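PDB 3TG9: penicillin-binding protein from Bacillus halodurans, which probably binds penicillin and related beta-lactams through an active-site serine, as serine penicillin-binding proteins and beta-lactamases do. Local coordinates for residues 60-68 with 172-183; 184-194 with 230-240. All coordinates share one frame; numbering follows the deposited sequence.

Overall arrangement
Contact 1 (60-68 with 172-183) packs two helices of the all-helical part of a beta-lactamase-type fold, and contact 2 (184-194 with 230-240) ties the loop that follows the second helix to a short strand and helix 234-245. Their centres lie about 12 Å apart. They join directly: M186 N lies 2.6 Å from F181 O, where a Schellman motif with G185 as its C-prime residue closes helix 172-182, and E177 OE2 reaches Y191 N. F60 also packs on L240. The start of helix 58-70 carries what is probably the family's SxxK motif (S55 and K58, with Y152 near); the T61 side chain of contact 1 lies close without touching it.

Contact 1: residues 60-68 with 172-183; sequences FTAIAICQL and FQEYVEANVFQR
Q67 and Y175 form the polar end of this crossing, in which helices 60-68 and 172-182 meet at 85° with their axes 10.0 Å apart, closest at A64 and V176. Y175 OH donates to Q67 OE1 over 2.9 Å, tilted from the amide's carbonyl plane. The other end of the same amide, Q67 NE2, gives a nearly straight N-H bond to N179 O at 3.0 Å, with the acceptor lying in the amide plane. Using both ends fixes the rotation of the amide, a task suited to glutamine, whose extended chain carries donor and acceptor across the gap. NE2 also bonds to L249 O, and the guanidinium of R183 runs alongside in the opposite sense, Q67 NE2 over one of its faces and the planes nearly parallel.

The aromatic pair F60 and F181 lies at the other end. F181 turns its edge to the face of F60 in an offset edge-to-face pair, the centroids 5.3 Å apart and the planes nearly perpendicular. The Y175 ring, with CG anti to the backbone N (chi1 -174°), reaches across to helix 60-68. There A64 CB sits 3.5 Å from Y175 CE2; the small alanine lets the ring come close. N179 ND2 stands over the centre of one face of the Y175 ring and donates to Y175 O.

Aliphatic packing completes the interface. V176 CG1 meets F60 CB, I63 CG2 meets V180 CG2 at 4.0 Å, and L68 CD2 lies beside the Y175 ring near CE1 and OH. T61 lays its OG1 3.2 Å from F172 CZ, but that hydroxyl bonds to S226 O.

Y175 O accepts from both N179 N and N179 ND2, and V176 O from both V180 N and F181 N, where the helix widens into a pi-type turn. The buried seam is otherwise largely apolar, and engaging both amide ends offsets the cost of burying Q67.

Contact 2: residues 184-194 with 230-240; sequences AGMHESGYFAF and AYVTAEDMMKL
G190 and Y231 form a single antiparallel hydrogen-bonded pair, with G190 N to Y231 O at 3.1 Å and Y231 N to G190 O at 2.9 Å, next to a type I turn from M186 to S189. Glycine suits the bridge, since F192 CE1 fills the place of a CB on G190. D236 serves the turn: its OD2 accepts from E188 N on the syn side and from S189 OG on the anti lone pair, while OD1 takes a water shared with G185 O and H187 N. Aspartate suits this place because both carboxylate oxygens are used. T233 caps the helix, its OG1 accepting from D236 N.

M186 SD lies 3.4 Å from L240 CB, and its last torsion (chi3 65°) turns CE toward D236 O and V232 CG1. A230 CB makes a CH-pi contact over a face of the Y191 ring. The F192 and Y231 rings, 29° from parallel, hardly overlap, F192 CD2 meeting Y231 CG, and a water joins Y231 OH to F192 O.

Strand 231-232 also pairs with strand 51-52. L240 and Y191 both lean on F60 of helix 58-70, M186 packs on F181 of helix 172-182, and F194 touches Y218 of the second subunit.

Contact 1: residues 60-68 with 172-183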
loop_
_atom_site.group_PDB
_atom_site.type_symbol
_atom_site.label_atom_id
_atom_site.label_comp_id
_atom_site.label_asym_id
_atom_site.label_seq_id
_atom_site.Cartn_x
_atom_site.Cartn_y
_atom_site.Cartn_z
ATOM N N PHE B 60 7.833 6.415 -23.585
ATOM C CA PHE B 60 6.528 6.011 -24.104
ATOM C C PHE B 60 5.671 7.252 -24.304
ATOM O O PHE B 60 4.848 7.312 -25.215
ATOM C CB PHE B 60 5.783 5.053 -23.149
ATOM C CG PHE B 60 6.618 3.905 -22.629
ATOM C CD1 PHE B 60 7.837 3.579 -23.205
ATOM C CD2 PHE B 60 6.162 3.136 -21.562
ATOM C CE1 PHE B 60 8.595 2.521 -22.713
ATOM C CE2 PHE B 60 6.914 2.079 -21.068
ATOM C CZ PHE B 60 8.137 1.778 -21.648
ATOM N N THR B 61 5.849 8.236 -23.428
ATOM C CA THR B 61 5.125 9.493 -23.555
ATOM C C THR B 61 5.565 10.214 -24.825
ATOM O O THR B 61 4.737 10.735 -25.569
ATOM C CB THR B 61 5.353 10.400 -22.337
ATOM O OG1 THR B 61 5.008 9.685 -21.148
ATOM C CG2 THR B 61 4.506 11.654 -22.432
ATOM N N ALA B 62 6.868 10.224 -25.080
ATOM C CA ALA B 62 7.400 10.876 -26.275
ATOM C C ALA B 62 6.937 10.152 -27.527
ATOM O O ALA B 62 6.550 10.781 -28.511
ATOM C CB ALA B 62 8.905 10.932 -26.224
ATOM N N ILE B 63 6.972 8.825 -27.488
ATOM C CA ILE B 63 6.512 8.025 -28.618
ATOM C C ILE B 63 5.052 8.362 -28.928
ATOM O O ILE B 63 4.676 8.566 -30.083
ATOM C CB ILE B 63 6.638 6.520 -28.319
ATOM C CG1 ILE B 63 8.100 6.128 -28.112
ATOM C CG2 ILE B 63 6.011 5.682 -29.441
ATOM C CD1 ILE B 63 8.301 4.636 -27.862
ATOM N N ALA B 64 4.229 8.423 -27.888
ATOM C CA ALA B 64 2.807 8.707 -28.057
ATOM C C ALA B 64 2.598 10.083 -28.680
ATOM O O ALA B 64 1.778 10.248 -29.583
ATOM C CB ALA B 64 2.084 8.616 -26.719
ATOM N N ILE B 65 3.344 11.068 -28.190
ATOM C CA ILE B 65 3.222 12.441 -28.674
ATOM C C ILE B 65 3.641 12.540 -30.135
ATOM O O ILE B 65 3.039 13.279 -30.921
ATOM C CB ILE B 65 4.070 13.411 -27.843
ATOM C CG1 ILE B 65 3.366 13.739 -26.525
ATOM C CG2 ILE B 65 4.333 14.689 -28.633
ATOM C CD1 ILE B 65 2.109 14.567 -26.700
ATOM N N CYS B 66 4.671 11.786 -30.497
ATOM C CA CYS B 66 5.132 11.751 -31.882
ATOM C C CYS B 66 4.089 11.103 -32.787
ATOM O O CYS B 66 3.905 11.534 -33.920
ATOM C CB CYS B 66 6.471 11.022 -31.985
ATOM S SG CYS B 66 7.814 11.932 -31.217
ATOM N N GLN B 67 3.396 10.082 -32.284
ATOM C CA GLN B 67 2.367 9.410 -33.080
ATOM C C GLN B 67 1.229 10.355 -33.433
ATOM O O GLN B 67 0.654 10.269 -34.519
ATOM C CB GLN B 67 1.792 8.204 -32.350
ATOM C CG GLN B 67 2.745 7.055 -32.168
ATOM C CD GLN B 67 2.106 5.929 -31.391
ATOM O OE1 GLN B 67 1.212 6.165 -30.578
ATOM N NE2 GLN B 67 2.552 4.699 -31.637
ATOM N N LEU B 68 0.899 11.246 -32.506
ATOM C CA LEU B 68 -0.133 12.242 -32.753
ATOM C C LEU B 68 0.346 13.231 -33.809
ATOM O O LEU B 68 -0.429 13.678 -34.655
ATOM C CB LEU B 68 -0.495 12.976 -31.464
ATOM C CG LEU B 68 -1.066 12.103 -30.342
ATOM C CD1 LEU B 68 -1.372 12.950 -29.133
ATOM C CD2 LEU B 68 -2.306 11.361 -30.815
ATOM N N PHE B 172 -4.378 8.805 -20.691
ATOM C CA PHE B 172 -2.994 8.595 -21.078
ATOM C C PHE B 172 -2.641 7.113 -21.107
ATOM O O PHE B 172 -2.116 6.610 -22.101
ATOM C CB PHE B 172 -2.030 9.341 -20.155
ATOM C CG PHE B 172 -0.589 9.071 -20.469
ATOM C CD1 PHE B 172 0.015 9.663 -21.569
ATOM C CD2 PHE B 172 0.155 8.201 -19.688
ATOM C CE1 PHE B 172 1.341 9.405 -21.872
ATOM C CE2 PHE B 172 1.482 7.932 -19.991
ATOM C CZ PHE B 172 2.075 8.536 -21.086
ATOM N N GLN B 173 -2.942 6.428 -20.011
ATOM C CA GLN B 173 -2.684 4.998 -19.864
ATOM C C GLN B 173 -3.346 4.164 -20.963
ATOM O O GLN B 173 -2.734 3.241 -21.526
ATOM C CB GLN B 173 -3.152 4.527 -18.479
ATOM C CG GLN B 173 -2.415 5.192 -17.299
ATOM C CD GLN B 173 -2.889 6.613 -16.988
ATOM O OE1 GLN B 173 -3.817 7.127 -17.616
ATOM N NE2 GLN B 173 -2.255 7.250 -15.997
ATOM N N GLU B 174 -4.598 4.491 -21.262
ATOM C CA GLU B 174 -5.323 3.825 -22.329
ATOM C C GLU B 174 -4.609 4.008 -23.665
ATOM O O GLU B 174 -4.454 3.054 -24.430
ATOM C CB GLU B 174 -6.754 4.356 -22.424
ATOM C CG GLU B 174 -7.710 3.724 -21.436
ATOM C CD GLU B 174 -9.047 4.438 -21.387
ATOM O OE1 GLU B 174 -9.127 5.600 -21.838
ATOM O OE2 GLU B 174 -10.018 3.842 -20.879
ATOM N N TYR B 175 -4.176 5.235 -23.943
ATOM C CA TYR B 175 -3.492 5.509 -25.196
ATOM C C TYR B 175 -2.233 4.650 -25.335
ATOM O O TYR B 175 -2.034 3.982 -26.353
ATOM C CB TYR B 175 -3.145 6.994 -25.349
ATOM C CG TYR B 175 -2.573 7.298 -26.724
ATOM C CD1 TYR B 175 -3.377 7.819 -27.732
ATOM C CD2 TYR B 175 -1.245 7.017 -27.027
ATOM C CE1 TYR B 175 -2.870 8.072 -29.000
ATOM C CE2 TYR B 175 -0.728 7.271 -28.296
ATOM C CZ TYR B 175 -1.547 7.800 -29.275
ATOM O OH TYR B 175 -1.048 8.056 -30.540
ATOM N N VAL B 176 -1.396 4.653 -24.305
ATOM C CA VAL B 176 -0.104 3.980 -24.387
ATOM C C VAL B 176 -0.233 2.465 -24.479
ATOM O O VAL B 176 0.433 1.827 -25.293
ATOM C CB VAL B 176 0.817 4.365 -23.210
ATOM C CG1 VAL B 176 2.071 3.506 -23.210
ATOM C CG2 VAL B 176 1.183 5.842 -23.291
ATOM N N GLU B 177 -1.086 1.889 -23.640
ATOM C CA GLU B 177 -1.297 0.446 -23.641
ATOM C C GLU B 177 -1.831 -0.026 -25.003
ATOM O O GLU B 177 -1.533 -1.139 -25.458
ATOM C CB GLU B 177 -2.234 0.047 -22.479
ATOM C CG GLU B 177 -1.686 0.499 -21.107
ATOM C CD GLU B 177 -2.568 0.130 -19.912
ATOM O OE1 GLU B 177 -3.815 0.152 -20.036
ATOM O OE2 GLU B 177 -2.006 -0.158 -18.829
ATOM N N ALA B 178 -2.594 0.838 -25.664
ATOM C CA ALA B 178 -3.180 0.509 -26.959
ATOM C C ALA B 178 -2.237 0.815 -28.133
ATOM O O ALA B 178 -2.004 -0.032 -28.993
ATOM C CB ALA B 178 -4.503 1.246 -27.132
ATOM N N ASN B 179 -1.689 2.026 -28.154
ATOM C CA ASN B 179 -0.888 2.497 -29.278
ATOM C C ASN B 179 0.606 2.249 -29.149
ATOM O O ASN B 179 1.359 2.462 -30.102
ATOM C CB ASN B 179 -1.135 3.983 -29.501
ATOM C CG ASN B 179 -2.577 4.282 -29.812
ATOM O OD1 ASN B 179 -3.068 3.954 -30.887
ATOM N ND2 ASN B 179 -3.272 4.897 -28.868
ATOM N N VAL B 180 1.047 1.805 -27.980
ATOM C CA VAL B 180 2.468 1.557 -27.783
ATOM C C VAL B 180 2.764 0.140 -27.317
ATOM O O VAL B 180 3.509 -0.573 -27.969
ATOM C CB VAL B 180 3.104 2.569 -26.818
ATOM C CG1 VAL B 180 4.558 2.211 -26.573
ATOM C CG2 VAL B 180 2.981 3.978 -27.377
ATOM N N PHE B 181 2.191 -0.278 -26.193
ATOM C CA PHE B 181 2.428 -1.642 -25.729
ATOM C C PHE B 181 1.883 -2.677 -26.710
ATOM O O PHE B 181 2.530 -3.687 -26.971
ATOM C CB PHE B 181 1.837 -1.881 -24.337
ATOM C CG PHE B 181 2.445 -1.024 -23.265
ATOM C CD1 PHE B 181 3.668 -0.396 -23.467
ATOM C CD2 PHE B 181 1.803 -0.857 -22.047
ATOM C CE1 PHE B 181 4.233 0.400 -22.482
ATOM C CE2 PHE B 181 2.362 -0.069 -21.054
ATOM C CZ PHE B 181 3.574 0.560 -21.264
ATOM N N GLN B 182 0.696 -2.420 -27.249
ATOM C CA GLN B 182 0.011 -3.402 -28.076
ATOM C C GLN B 182 0.661 -3.408 -29.443
ATOM O O GLN B 182 0.970 -4.462 -29.996
ATOM C CB GLN B 182 -1.468 -3.038 -28.217
ATOM C CG GLN B 182 -2.367 -4.205 -28.594
ATOM C CD GLN B 182 -2.777 -5.037 -27.386
ATOM O OE1 GLN B 182 -1.942 -5.416 -26.557
ATOM N NE2 GLN B 182 -4.068 -5.324 -27.282
ATOM N N ARG B 183 0.870 -2.206 -29.966
ATOM C CA ARG B 183 1.466 -1.998 -31.275
ATOM C C ARG B 183 2.930 -2.443 -31.315
ATOM O O ARG B 183 3.554 -2.408 -32.371
ATOM C CB ARG B 183 1.330 -0.523 -31.666
ATOM C CG ARG B 183 1.308 -0.255 -33.157
ATOM C CD ARG B 183 0.927 1.193 -33.445
ATOM N NE ARG B 183 1.593 1.699 -34.645
ATOM C CZ ARG B 183 1.413 2.919 -35.146
ATOM N NH1 ARG B 183 0.575 3.763 -34.551
ATOM N NH2 ARG B 183 2.072 3.299 -36.243
#

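Contact 2: residues 184-194 with 230-240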
loop_
_atom_site.group_PDB
_atom_site.type_symbol
_atom_site.label_atom_id
_atom_site.label_comp_id
_atom_site.label_asym_id
_atom_site.label_seq_id
_atom_site.Cartn_x
_atom_site.Cartn_y
_atom_site.Cartn_z
ATOM N N ALA B 184 3.476 -2.872 -30.178
ATOM C CA ALA B 184 4.857 -3.363 -30.136
ATOM C C ALA B 184 4.982 -4.751 -29.519
ATOM O O ALA B 184 6.093 -5.215 -29.250
ATOM C CB ALA B 184 5.754 -2.380 -29.391
ATOM N N GLY B 185 3.845 -5.395 -29.262
ATOM C CA GLY B 185 3.830 -6.766 -28.790
ATOM C C GLY B 185 4.095 -6.948 -27.310
ATOM O O GLY B 185 4.424 -8.046 -26.872
ATOM N N MET B 186 3.947 -5.873 -26.538
ATOM C CA MET B 186 4.204 -5.901 -25.100
ATOM C C MET B 186 2.939 -6.250 -24.293
ATOM O O MET B 186 2.297 -5.361 -23.732
ATOM C CB MET B 186 4.757 -4.545 -24.654
ATOM C CG MET B 186 6.001 -4.099 -25.436
ATOM S SD MET B 186 6.421 -2.342 -25.216
ATOM C CE MET B 186 6.824 -2.313 -23.469
ATOM N N HIS B 187 2.601 -7.537 -24.222
ATOM C CA HIS B 187 1.357 -7.974 -23.580
ATOM C C HIS B 187 1.475 -8.167 -22.067
ATOM O O HIS B 187 0.489 -8.469 -21.405
ATOM C CB HIS B 187 0.850 -9.274 -24.217
ATOM C CG HIS B 187 0.973 -9.306 -25.711
ATOM N ND1 HIS B 187 0.084 -8.664 -26.546
ATOM C CD2 HIS B 187 1.882 -9.908 -26.515
ATOM C CE1 HIS B 187 0.443 -8.863 -27.801
ATOM N NE2 HIS B 187 1.529 -9.616 -27.814
ATOM N N GLU B 188 2.676 -8.002 -21.524
ATOM C CA GLU B 188 2.884 -8.140 -20.088
ATOM C C GLU B 188 3.198 -6.814 -19.396
ATOM O O GLU B 188 3.797 -6.802 -18.321
ATOM C CB GLU B 188 4.016 -9.125 -19.811
ATOM C CG GLU B 188 3.753 -10.536 -20.291
ATOM C CD GLU B 188 4.573 -11.551 -19.519
ATOM O OE1 GLU B 188 5.300 -12.339 -20.154
ATOM O OE2 GLU B 188 4.501 -11.548 -18.266
ATOM N N SER B 189 2.784 -5.708 -20.002
ATOM C CA SER B 189 3.123 -4.380 -19.503
ATOM C C SER B 189 1.879 -3.548 -19.270
ATOM O O SER B 189 0.851 -3.769 -19.910
ATOM C CB SER B 189 4.031 -3.642 -20.501
ATOM O OG SER B 189 5.317 -4.227 -20.540
ATOM N N GLY B 190 1.977 -2.577 -18.364
ATOM C CA GLY B 190 0.839 -1.729 -18.051
ATOM C C GLY B 190 1.091 -0.705 -16.954
ATOM O O GLY B 190 2.130 -0.701 -16.276
ATOM N N TYR B 191 0.124 0.185 -16.791
ATOM C CA TYR B 191 0.170 1.164 -15.725
ATOM C C TYR B 191 -0.644 0.606 -14.574
ATOM O O TYR B 191 -1.828 0.911 -14.424
ATOM C CB TYR B 191 -0.360 2.507 -16.224
ATOM C CG TYR B 191 0.543 3.112 -17.275
ATOM C CD1 TYR B 191 1.411 4.141 -16.952
ATOM C CD2 TYR B 191 0.552 2.632 -18.582
ATOM C CE1 TYR B 191 2.250 4.693 -17.893
ATOM C CE2 TYR B 191 1.399 3.188 -19.540
ATOM C CZ TYR B 191 2.244 4.219 -19.181
ATOM O OH TYR B 191 3.106 4.784 -20.095
ATOM N N PHE B 192 -0.006 -0.261 -13.793
ATOM C CA PHE B 192 -0.671 -0.938 -12.691
ATOM C C PHE B 192 -0.735 -0.014 -11.486
ATOM O O PHE B 192 0.158 0.817 -11.283
ATOM C CB PHE B 192 0.066 -2.225 -12.298
ATOM C CG PHE B 192 0.315 -3.163 -13.442
ATOM C CD1 PHE B 192 -0.602 -3.277 -14.471
ATOM C CD2 PHE B 192 1.461 -3.945 -13.475
ATOM C CE1 PHE B 192 -0.376 -4.143 -15.524
ATOM C CE2 PHE B 192 1.697 -4.812 -14.526
ATOM C CZ PHE B 192 0.780 -4.913 -15.551
ATOM N N ALA B 193 -1.792 -0.169 -10.694
ATOM C CA ALA B 193 -1.964 0.593 -9.466
ATOM C C ALA B 193 -1.648 -0.318 -8.297
ATOM O O ALA B 193 -1.891 -1.517 -8.367
ATOM C CB ALA B 193 -3.385 1.122 -9.359
ATOM N N PHE B 194 -1.105 0.255 -7.225
ATOM C CA PHE B 194 -0.641 -0.527 -6.087
ATOM C C PHE B 194 -1.765 -1.344 -5.454
ATOM O O PHE B 194 -1.523 -2.427 -4.917
ATOM C CB PHE B 194 -0.031 0.389 -5.016
ATOM C CG PHE B 194 1.336 0.922 -5.357
ATOM C CD1 PHE B 194 2.372 0.058 -5.705
ATOM C CD2 PHE B 194 1.595 2.288 -5.301
ATOM C CE1 PHE B 194 3.627 0.549 -6.010
ATOM C CE2 PHE B 194 2.848 2.783 -5.596
ATOM C CZ PHE B 194 3.870 1.917 -5.954
ATOM N N ALA B 230 5.464 3.319 -14.967
ATOM C CA ALA B 230 4.878 2.191 -15.695
ATOM C C ALA B 230 5.604 0.889 -15.360
ATOM O O ALA B 230 6.722 0.911 -14.835
ATOM C CB ALA B 230 4.895 2.438 -17.189
ATOM N N TYR B 231 4.958 -0.239 -15.654
ATOM C CA TYR B 231 5.523 -1.559 -15.381
ATOM C C TYR B 231 5.788 -2.305 -16.682
ATOM O O TYR B 231 4.987 -2.239 -17.605
ATOM C CB TYR B 231 4.568 -2.399 -14.536
ATOM C CG TYR B 231 4.410 -1.969 -13.078
ATOM C CD1 TYR B 231 5.087 -2.637 -12.060
ATOM C CD2 TYR B 231 3.569 -0.921 -12.720
ATOM C CE1 TYR B 231 4.948 -2.266 -10.727
ATOM C CE2 TYR B 231 3.415 -0.538 -11.368
ATOM C CZ TYR B 231 4.107 -1.221 -10.384
ATOM O OH TYR B 231 3.969 -0.875 -9.055
ATOM N N VAL B 232 6.911 -3.011 -16.752
ATOM C CA VAL B 232 7.183 -3.896 -17.873
ATOM C C VAL B 232 7.986 -5.072 -17.360
ATOM O O VAL B 232 8.482 -5.044 -16.233
ATOM C CB VAL B 232 8.024 -3.204 -18.974
ATOM C CG1 VAL B 232 7.313 -1.967 -19.509
ATOM C CG2 VAL B 232 9.400 -2.854 -18.441
ATOM N N THR B 233 8.099 -6.103 -18.196
ATOM C CA THR B 233 9.079 -7.165 -18.004
ATOM C C THR B 233 10.294 -6.798 -18.851
ATOM O O THR B 233 10.171 -6.017 -19.795
ATOM C CB THR B 233 8.549 -8.509 -18.520
ATOM O OG1 THR B 233 8.254 -8.390 -19.916
ATOM C CG2 THR B 233 7.283 -8.928 -17.769
ATOM N N ALA B 234 11.456 -7.361 -18.525
ATOM C CA ALA B 234 12.685 -7.077 -19.269
ATOM C C ALA B 234 12.492 -7.271 -20.765
ATOM O O ALA B 234 12.920 -6.439 -21.576
ATOM C CB ALA B 234 13.831 -7.953 -18.768
ATOM N N GLU B 235 11.849 -8.377 -21.130
ATOM C CA GLU B 235 11.672 -8.723 -22.533
ATOM C C GLU B 235 10.636 -7.854 -23.247
ATOM O O GLU B 235 10.780 -7.578 -24.431
ATOM C CB GLU B 235 11.348 -10.212 -22.701
ATOM C CG GLU B 235 11.329 -10.636 -24.156
ATOM C CD GLU B 235 11.275 -12.144 -24.335
ATOM O OE1 GLU B 235 11.021 -12.857 -23.335
ATOM O OE2 GLU B 235 11.483 -12.608 -25.482
ATOM N N ASP B 236 9.594 -7.422 -22.546
ATOM C CA ASP B 236 8.718 -6.397 -23.108
ATOM C C ASP B 236 9.491 -5.076 -23.353
ATOM O O ASP B 236 9.160 -4.320 -24.261
ATOM C CB ASP B 236 7.500 -6.147 -22.209
ATOM C CG ASP B 236 6.297 -7.011 -22.581
ATOM O OD1 ASP B 236 6.460 -7.973 -23.366
ATOM O OD2 ASP B 236 5.181 -6.720 -22.098
ATOM N N MET B 237 10.503 -4.782 -22.542
ATOM C CA MET B 237 11.299 -3.579 -22.804
ATOM C C MET B 237 12.171 -3.825 -24.028
ATOM O O MET B 237 12.337 -2.947 -24.876
ATOM C CB MET B 237 12.164 -3.162 -21.613
ATOM C CG MET B 237 12.832 -1.788 -21.818
ATOM S SD MET B 237 11.594 -0.472 -21.951
ATOM C CE MET B 237 12.514 0.833 -22.791
ATOM N N MET B 238 12.710 -5.031 -24.126
ATOM C CA MET B 238 13.432 -5.425 -25.328
ATOM C C MET B 238 12.532 -5.262 -26.551
ATOM O O MET B 238 12.928 -4.683 -27.550
ATOM C CB MET B 238 13.895 -6.872 -25.214
ATOM C CG MET B 238 14.672 -7.366 -26.430
ATOM S SD MET B 238 14.649 -9.154 -26.555
ATOM C CE MET B 238 13.092 -9.399 -27.407
ATOM N N LYS B 239 11.315 -5.776 -26.475
ATOM C CA LYS B 239 10.385 -5.654 -27.593
ATOM C C LYS B 239 10.079 -4.201 -27.919
ATOM O O LYS B 239 9.751 -3.877 -29.059
ATOM C CB LYS B 239 9.068 -6.382 -27.303
ATOM C CG LYS B 239 9.175 -7.899 -27.226
ATOM C CD LYS B 239 7.792 -8.527 -27.060
ATOM C CE LYS B 239 7.882 -9.977 -26.602
ATOM N NZ LYS B 239 8.989 -10.713 -27.290
ATOM N N LEU B 240 10.143 -3.327 -26.917
ATOM C CA LEU B 240 9.823 -1.926 -27.159
ATOM C C LEU B 240 10.900 -1.241 -28.009
ATOM O O LEU B 240 10.592 -0.470 -28.920
ATOM C CB LEU B 240 9.588 -1.156 -25.852
ATOM C CG LEU B 240 9.367 0.323 -26.197
ATOM C CD1 LEU B 240 8.163 0.936 -25.551
ATOM C CD2 LEU B 240 10.637 1.150 -25.960
HETATM O O HOH W 1 4.404 -9.528 -23.990
HETATM O O HOH W 2 2.081 1.341 -9.056
#